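Local coordinates for protein cytidine deaminase (Mycobacterium leprae, PDB 3R2N) that probably catalyses the zinc-dependent hydrolytic deamination of cytidine to uridine in pyrimidine salvage, working as a homotetramer, at residues G75-S89 and L100-P113. Numbering follows the deposited sequence.
Sequences GRLVAVYCVDGNGDS and LYEHGGPELKIMTP
R76 opens the contact by folding its bent side chain against the C-terminal end of helix 94-104: NH1 donates to E102 O (2.9 Å), and one guanidinium face lies over the H103-G104 peptide. Here strand 77-83 begins the beta-alpha-beta unit of the cytidine deaminase fold, whose intervening helix carries the zinc ligand C96 and leads to strand 109-112. L77 N donates to H103 O at 2.9 Å. Inward, L77 CD1 meets L100 CD2 on the helix (3.8 Å), and M65 and I66 of helix 61-71 also pack against this side of the sheet. A parallel ladder follows: K109 N donates to V78 O, V80 N to K109 O and M111 N to V80 O, with the strand axes inclined by only 15°. V78 and A79 both pair with F38 on the other neighbouring strand, a classic beta bulge. V80 sends CG2 to L108 CD1 (3.9 Å), and its CB meets I110 CD1 on the same sheet face. At Y81, M111 makes a CH-pi contact: with chi1 extended at 178°, its CG stands over one ring face, 3.7 Å from the centroid. Finally, S89 OG touches P113 CD at 3.6 Å.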
ATOM      1  N   GLY D  75       5.758 -13.525 -17.770  1.00 36.05           N
ATOM      2  CA  GLY D  75       6.875 -14.419 -17.539  1.00 36.36           C
ATOM      3  C   GLY D  75       7.119 -14.540 -16.045  1.00 35.99           C
ATOM      4  O   GLY D  75       6.288 -14.139 -15.236  1.00 36.04           O
ATOM      5  N   ARG D  76       8.244 -15.137 -15.690  1.00 35.85           N
ATOM      6  CA  ARG D  76       8.580 -15.425 -14.326  1.00 35.71           C
ATOM      7  C   ARG D  76       9.947 -14.868 -14.076  1.00 35.00           C
ATOM      8  O   ARG D  76      10.857 -15.088 -14.878  1.00 34.70           O
ATOM      9  CB  ARG D  76       8.648 -16.941 -14.100  1.00 36.96           C
ATOM     10  CG  ARG D  76       7.347 -17.698 -14.324  1.00 39.55           C
ATOM     11  CD  ARG D  76       6.288 -17.430 -13.258  1.00 43.43           C
ATOM     12  NE  ARG D  76       6.558 -18.133 -12.001  1.00 46.22           N
ATOM     13  CZ  ARG D  76       5.935 -17.900 -10.846  1.00 46.96           C
ATOM     14  NH1 ARG D  76       4.990 -16.962 -10.757  1.00 46.23           N
ATOM     15  NH2 ARG D  76       6.270 -18.603  -9.769  1.00 46.67           N
ATOM     16  N   LEU D  77      10.103 -14.182 -12.944  1.00 34.64           N
ATOM     17  CA  LEU D  77      11.401 -13.660 -12.522  1.00 34.07           C
ATOM     18  C   LEU D  77      12.334 -14.789 -12.169  1.00 34.00           C
ATOM     19  O   LEU D  77      11.926 -15.792 -11.594  1.00 34.57           O
ATOM     20  CB  LEU D  77      11.250 -12.724 -11.320  1.00 34.10           C
ATOM     21  CG  LEU D  77      10.611 -11.354 -11.563  1.00 34.32           C
ATOM     22  CD1 LEU D  77      10.396 -10.700 -10.245  1.00 35.30           C
ATOM     23  CD2 LEU D  77      11.481 -10.476 -12.440  1.00 33.77           C
ATOM     24  N   VAL D  78      13.598 -14.630 -12.504  1.00 33.55           N
ATOM     25  CA  VAL D  78      14.553 -15.680 -12.235  1.00 33.73           C
ATOM     26  C   VAL D  78      15.703 -15.223 -11.314  1.00 33.56           C
ATOM     27  O   VAL D  78      16.171 -15.986 -10.467  1.00 33.71           O
ATOM     28  CB  VAL D  78      14.993 -16.294 -13.588  1.00 34.80           C
ATOM     29  CG1 VAL D  78      16.458 -16.602 -13.644  1.00 36.56           C
ATOM     30  CG2 VAL D  78      14.128 -17.518 -13.898  1.00 35.55           C
ATOM     31  N   ALA D  79      16.136 -13.970 -11.450  1.00 32.90           N
ATOM     32  CA  ALA D  79      17.177 -13.438 -10.575  1.00 32.74           C
ATOM     33  C   ALA D  79      17.005 -11.938 -10.408  1.00 32.26           C
ATOM     34  O   ALA D  79      16.692 -11.242 -11.376  1.00 32.11           O
ATOM     35  CB  ALA D  79      18.573 -13.771 -11.110  1.00 32.99           C
ATOM     36  N   VAL D  80      17.222 -11.441  -9.191  1.00 31.65           N
ATOM     37  CA  VAL D  80      16.986 -10.026  -8.883  1.00 31.46           C
ATOM     38  C   VAL D  80      18.118  -9.445  -8.029  1.00 32.26           C
ATOM     39  O   VAL D  80      18.592 -10.095  -7.081  1.00 32.35           O
ATOM     40  CB  VAL D  80      15.634  -9.828  -8.137  1.00 30.75           C
ATOM     41  CG1 VAL D  80      15.428  -8.386  -7.746  1.00 29.88           C
ATOM     42  CG2 VAL D  80      14.497 -10.286  -8.985  1.00 30.65           C
ATOM     43  N   TYR D  81      18.526  -8.216  -8.364  1.00 32.08           N
ATOM     44  CA  TYR D  81      19.578  -7.497  -7.649  1.00 32.43           C
ATOM     45  C   TYR D  81      19.102  -6.056  -7.380  1.00 32.35           C
ATOM     46  O   TYR D  81      18.939  -5.262  -8.325  1.00 32.27           O
ATOM     47  CB  TYR D  81      20.848  -7.472  -8.517  1.00 32.91           C
ATOM     48  CG  TYR D  81      22.174  -7.262  -7.786  1.00 33.94           C
ATOM     49  CD1 TYR D  81      23.320  -7.930  -8.190  1.00 35.33           C
ATOM     50  CD2 TYR D  81      22.288  -6.375  -6.715  1.00 34.05           C
ATOM     51  CE1 TYR D  81      24.549  -7.742  -7.518  1.00 35.56           C
ATOM     52  CE2 TYR D  81      23.511  -6.170  -6.057  1.00 33.53           C
ATOM     53  CZ  TYR D  81      24.620  -6.861  -6.456  1.00 35.66           C
ATOM     54  OH  TYR D  81      25.800  -6.657  -5.789  1.00 36.68           O
ATOM     55  N   CYS D  82      18.871  -5.736  -6.105  1.00 32.40           N
ATOM     56  CA  CYS D  82      18.434  -4.400  -5.705  0.70 32.78           C
ATOM     57  C   CYS D  82      19.616  -3.592  -5.140  1.00 33.48           C
ATOM     58  O   CYS D  82      20.480  -4.132  -4.413  1.00 34.48           O
ATOM     59  CB  CYS D  82      17.307  -4.545  -4.684  0.70 32.84           C
ATOM     60  SG  CYS D  82      16.399  -3.075  -4.238  0.70 34.31           S
ATOM     61  N   VAL D  83      19.669  -2.306  -5.485  1.00 33.14           N
ATOM     62  CA  VAL D  83      20.798  -1.465  -5.073  1.00 33.94           C
ATOM     63  C   VAL D  83      20.433  -0.165  -4.371  1.00 34.38           C
ATOM     64  O   VAL D  83      19.381   0.453  -4.650  1.00 33.47           O
ATOM     65  CB  VAL D  83      21.712  -1.090  -6.258  1.00 34.96           C
ATOM     66  CG1 VAL D  83      22.430  -2.359  -6.851  1.00 33.82           C
ATOM     67  CG2 VAL D  83      20.936  -0.256  -7.285  1.00 33.25           C
ATOM     68  N   ASP D  84      21.309   0.261  -3.461  1.00 34.92           N
ATOM     69  CA  ASP D  84      21.139   1.561  -2.835  1.00 34.97           C
ATOM     70  C   ASP D  84      22.030   2.605  -3.535  1.00 36.48           C
ATOM     71  O   ASP D  84      22.637   2.308  -4.574  1.00 36.67           O
ATOM     72  CB  ASP D  84      21.411   1.481  -1.335  1.00 35.56           C
ATOM     73  CG  ASP D  84      22.877   1.176  -1.012  1.00 36.74           C
ATOM     74  OD1 ASP D  84      23.763   1.360  -1.881  1.00 37.77           O
ATOM     75  OD2 ASP D  84      23.137   0.740   0.121  1.00 37.88           O
ATOM     76  N   GLY D  85      22.111   3.812  -2.966  1.00 37.49           N
ATOM     77  CA  GLY D  85      22.885   4.918  -3.540  1.00 39.17           C
ATOM     78  C   GLY D  85      24.384   4.677  -3.718  1.00 41.28           C
ATOM     79  O   GLY D  85      25.031   5.392  -4.484  1.00 41.91           O
ATOM     80  N   ASN D  86      24.934   3.678  -3.023  1.00 42.31           N
ATOM     81  CA  ASN D  86      26.358   3.319  -3.168  1.00 44.22           C
ATOM     82  C   ASN D  86      26.560   2.137  -4.098  1.00 43.86           C
ATOM     83  O   ASN D  86      27.706   1.735  -4.366  1.00 44.40           O
ATOM     84  CB  ASN D  86      27.027   3.048  -1.814  1.00 45.21           C
ATOM     85  CG  ASN D  86      26.973   4.257  -0.885  1.00 48.23           C
ATOM     86  OD1 ASN D  86      27.036   5.417  -1.332  1.00 51.33           O
ATOM     87  ND2 ASN D  86      26.837   3.995   0.419  1.00 49.35           N
ATOM     88  N   GLY D  87      25.446   1.594  -4.593  1.00 41.86           N
ATOM     89  CA  GLY D  87      25.492   0.427  -5.460  1.00 41.51           C
ATOM     90  C   GLY D  87      25.628  -0.878  -4.700  1.00 41.39           C
ATOM     91  O   GLY D  87      25.825  -1.935  -5.296  1.00 41.31           O
ATOM     92  N   ASP D  88      25.513  -0.807  -3.380  1.00 41.80           N
ATOM     93  CA  ASP D  88      25.569  -1.989  -2.539  1.00 42.20           C
ATOM     94  C   ASP D  88      24.234  -2.749  -2.573  1.00 41.14           C
ATOM     95  O   ASP D  88      23.153  -2.170  -2.830  1.00 40.13           O
ATOM     96  CB  ASP D  88      25.984  -1.604  -1.111  1.00 43.45           C
ATOM     97  CG  ASP D  88      27.515  -1.303  -0.992  1.00 46.52           C
ATOM     98  OD1 ASP D  88      28.333  -2.073  -1.555  1.00 48.13           O
ATOM     99  OD2 ASP D  88      27.899  -0.302  -0.339  1.00 46.67           O
ATOM    100  N   SER D  89      24.333  -4.052  -2.346  1.00 40.66           N
ATOM    101  CA  SER D  89      23.191  -4.931  -2.334  1.00 39.67           C
ATOM    102  C   SER D  89      22.153  -4.497  -1.299  1.00 39.28           C
ATOM    103  O   SER D  89      22.513  -4.100  -0.197  1.00 40.76           O
ATOM    104  CB  SER D  89      23.651  -6.333  -1.999  1.00 40.03           C
ATOM    105  OG  SER D  89      22.556  -7.194  -2.168  1.00 40.80           O
ATOM    106  N   LEU D 100       7.717 -10.480  -5.240  1.00 29.89           N
ATOM    107  CA  LEU D 100       8.718 -11.346  -5.841  1.00 30.08           C
ATOM    108  C   LEU D 100       8.358 -12.822  -5.775  1.00 32.03           C
ATOM    109  O   LEU D 100       8.611 -13.593  -6.724  1.00 32.47           O
ATOM    110  CB  LEU D 100      10.077 -11.130  -5.178  1.00 29.03           C
ATOM    111  CG  LEU D 100      10.650  -9.731  -5.302  1.00 27.42           C
ATOM    112  CD1 LEU D 100      11.806  -9.522  -4.329  1.00 25.95           C
ATOM    113  CD2 LEU D 100      11.049  -9.439  -6.736  1.00 25.75           C
ATOM    114  N   TYR D 101       7.784 -13.220  -4.649  1.00 33.56           N
ATOM    115  CA  TYR D 101       7.387 -14.588  -4.454  1.00 35.30           C
ATOM    116  C   TYR D 101       6.323 -14.903  -5.468  1.00 35.23           C
ATOM    117  O   TYR D 101       6.391 -15.924  -6.145  1.00 36.71           O
ATOM    118  CB  TYR D 101       6.814 -14.832  -3.050  1.00 36.05           C
ATOM    119  CG  TYR D 101       6.714 -16.316  -2.756  1.00 39.90           C
ATOM    120  CD1 TYR D 101       7.840 -17.026  -2.317  1.00 42.71           C
ATOM    121  CD2 TYR D 101       5.520 -17.022  -2.943  1.00 42.53           C
ATOM    122  CE1 TYR D 101       7.779 -18.392  -2.046  1.00 44.39           C
ATOM    123  CE2 TYR D 101       5.448 -18.402  -2.683  1.00 44.66           C
ATOM    124  CZ  TYR D 101       6.594 -19.075  -2.228  1.00 46.83           C
ATOM    125  OH  TYR D 101       6.578 -20.442  -1.955  1.00 50.57           O
ATOM    126  N   GLU D 102       5.329 -14.034  -5.555  1.00 34.77           N
ATOM    127  CA  GLU D 102       4.224 -14.267  -6.448  1.00 35.21           C
ATOM    128  C   GLU D 102       4.673 -14.372  -7.947  1.00 34.56           C
ATOM    129  O   GLU D 102       4.061 -15.106  -8.709  1.00 35.24           O
ATOM    130  CB  GLU D 102       3.109 -13.243  -6.203  1.00 34.53           C
ATOM    131  CG  GLU D 102       1.974 -13.396  -7.169  1.00 37.96           C
ATOM    132  CD  GLU D 102       0.603 -13.276  -6.558  1.00 40.82           C
ATOM    133  OE1 GLU D 102       0.478 -13.084  -5.335  1.00 43.40           O
ATOM    134  OE2 GLU D 102      -0.377 -13.376  -7.313  1.00 42.45           O
ATOM    135  N   HIS D 103       5.763 -13.706  -8.337  1.00 33.30           N
ATOM    136  CA  HIS D 103       6.172 -13.674  -9.742  1.00 33.06           C
ATOM    137  C   HIS D 103       7.439 -14.435 -10.063  1.00 33.58           C
ATOM    138  O   HIS D 103       7.819 -14.511 -11.231  1.00 34.31           O
ATOM    139  CB  HIS D 103       6.267 -12.233 -10.248  1.00 31.76           C
ATOM    140  CG  HIS D 103       5.023 -11.452  -9.977  1.00 31.11           C
ATOM    141  ND1 HIS D 103       3.850 -11.682 -10.655  1.00 31.21           N
ATOM    142  CD2 HIS D 103       4.737 -10.523  -9.035  1.00 29.06           C
ATOM    143  CE1 HIS D 103       2.900 -10.900 -10.166  1.00 32.25           C
ATOM    144  NE2 HIS D 103       3.409 -10.200  -9.170  1.00 29.90           N
ATOM    145  N   GLY D 104       8.073 -15.013  -9.048  1.00 33.57           N
ATOM    146  CA  GLY D 104       9.302 -15.770  -9.247  1.00 34.11           C
ATOM    147  C   GLY D 104       9.262 -17.116  -8.549  1.00 35.34           C
ATOM    148  O   GLY D 104      10.064 -18.014  -8.889  1.00 35.44           O
ATOM    149  N   GLY D 105       8.352 -17.249  -7.567  1.00 35.11           N
ATOM    150  CA  GLY D 105       8.244 -18.460  -6.768  1.00 36.47           C
ATOM    151  C   GLY D 105       9.431 -18.678  -5.840  1.00 37.19           C
ATOM    152  O   GLY D 105      10.323 -17.830  -5.783  1.00 36.89           O
ATOM    153  N   PRO D 106       9.470 -19.826  -5.124  1.00 38.26           N
ATOM    154  CA  PRO D 106      10.499 -20.116  -4.099  1.00 38.70           C
ATOM    155  C   PRO D 106      11.942 -20.211  -4.610  1.00 38.15           C
ATOM    156  O   PRO D 106      12.877 -20.079  -3.837  1.00 38.82           O
ATOM    157  CB  PRO D 106      10.056 -21.467  -3.518  1.00 39.56           C
ATOM    158  CG  PRO D 106       9.264 -22.111  -4.629  1.00 40.47           C
ATOM    159  CD  PRO D 106       8.556 -20.971  -5.321  1.00 39.67           C
ATOM    160  N   GLU D 107      12.118 -20.431  -5.897  1.00 38.17           N
ATOM    161  CA  GLU D 107      13.446 -20.685  -6.460  1.00 37.76           C
ATOM    162  C   GLU D 107      14.031 -19.427  -7.100  1.00 36.70           C
ATOM    163  O   GLU D 107      15.114 -19.466  -7.678  1.00 36.60           O
ATOM    164  CB  GLU D 107      13.382 -21.840  -7.466  1.00 38.32           C
ATOM    165  N   LEU D 108      13.310 -18.308  -6.996  1.00 35.68           N
ATOM    166  CA  LEU D 108      13.855 -17.026  -7.425  1.00 34.60           C
ATOM    167  C   LEU D 108      15.130 -16.709  -6.623  1.00 34.76           C
ATOM    168  O   LEU D 108      15.137 -16.812  -5.394  1.00 34.89           O
ATOM    169  CB  LEU D 108      12.808 -15.920  -7.263  1.00 33.40           C
ATOM    170  CG  LEU D 108      13.174 -14.435  -7.456  1.00 32.06           C
ATOM    171  CD1 LEU D 108      13.858 -14.106  -8.787  1.00 26.95           C
ATOM    172  CD2 LEU D 108      11.922 -13.570  -7.263  1.00 27.02           C
ATOM    173  N   LYS D 109      16.196 -16.334  -7.320  1.00 34.22           N
ATOM    174  CA  LYS D 109      17.403 -15.876  -6.650  1.00 34.72           C
ATOM    175  C   LYS D 109      17.415 -14.342  -6.440  1.00 34.23           C
ATOM    176  O   LYS D 109      17.161 -13.553  -7.371  1.00 32.59           O
ATOM    177  CB  LYS D 109      18.662 -16.344  -7.397  1.00 35.14           C
ATOM    178  CG  LYS D 109      18.671 -17.847  -7.738  1.00 37.71           C
ATOM    179  CD  LYS D 109      20.097 -18.322  -8.029  1.00 44.69           C
ATOM    180  CE  LYS D 109      20.178 -19.490  -9.005  1.00 46.57           C
ATOM    181  NZ  LYS D 109      21.604 -19.674  -9.426  1.00 48.15           N
ATOM    182  N   ILE D 110      17.704 -13.946  -5.200  1.00 34.35           N
ATOM    183  CA  ILE D 110      17.902 -12.547  -4.832  1.00 34.60           C
ATOM    184  C   ILE D 110      19.336 -12.368  -4.362  1.00 35.65           C
ATOM    185  O   ILE D 110      19.808 -13.145  -3.549  1.00 36.57           O
ATOM    186  CB  ILE D 110      16.983 -12.161  -3.655  1.00 34.15           C
ATOM    187  CG1 ILE D 110      15.512 -12.534  -3.922  1.00 33.23           C
ATOM    188  CG2 ILE D 110      17.170 -10.720  -3.269  1.00 34.57           C
ATOM    189  CD1 ILE D 110      14.917 -11.981  -5.185  1.00 29.87           C
ATOM    190  N   MET D 111      20.036 -11.352  -4.841  1.00 36.07           N
ATOM    191  CA  MET D 111      21.331 -11.009  -4.222  1.00 37.80           C
ATOM    192  C   MET D 111      21.105 -10.265  -2.887  1.00 37.88           C
ATOM    193  O   MET D 111      20.221  -9.433  -2.774  1.00 37.72           O
ATOM    194  CB  MET D 111      22.210 -10.205  -5.190  1.00 38.38           C
ATOM    195  CG  MET D 111      23.558  -9.762  -4.632  1.00 40.13           C
ATOM    196  SD  MET D 111      24.600 -11.139  -4.179  1.00 41.57           S
ATOM    197  CE  MET D 111      25.357 -11.504  -5.771  1.00 41.40           C
ATOM    198  N   THR D 112      21.867 -10.618  -1.865  1.00 39.40           N
ATOM    199  CA  THR D 112      21.731 -10.026  -0.525  1.00 39.83           C
ATOM    200  C   THR D 112      23.116  -9.657  -0.018  1.00 41.54           C
ATOM    201  O   THR D 112      24.105 -10.192  -0.523  1.00 42.11           O
ATOM    202  CB  THR D 112      21.092 -10.995   0.516  1.00 40.20           C
ATOM    203  OG1 THR D 112      22.111 -11.819   1.123  1.00 39.34           O
ATOM    204  CG2 THR D 112      20.010 -11.849  -0.102  1.00 37.46           C
ATOM    205  N   PRO D 113      23.199  -8.722   0.959  1.00 42.67           N
ATOM    206  CA  PRO D 113      24.473  -8.350   1.595  1.00 44.87           C
ATOM    207  C   PRO D 113      25.341  -9.544   1.960  1.00 46.78           C
ATOM    208  O   PRO D 113      26.561  -9.412   1.996  1.00 48.58           O
ATOM    209  CB  PRO D 113      24.020  -7.637   2.872  1.00 45.25           C
ATOM    210  CG  PRO D 113      22.718  -6.953   2.454  1.00 42.94           C
ATOM    211  CD  PRO D 113      22.110  -7.803   1.350  1.00 41.86           C
TER
HETATM  212  O   HOH W   1      11.616 -18.275 -11.207  1.00 24.83           O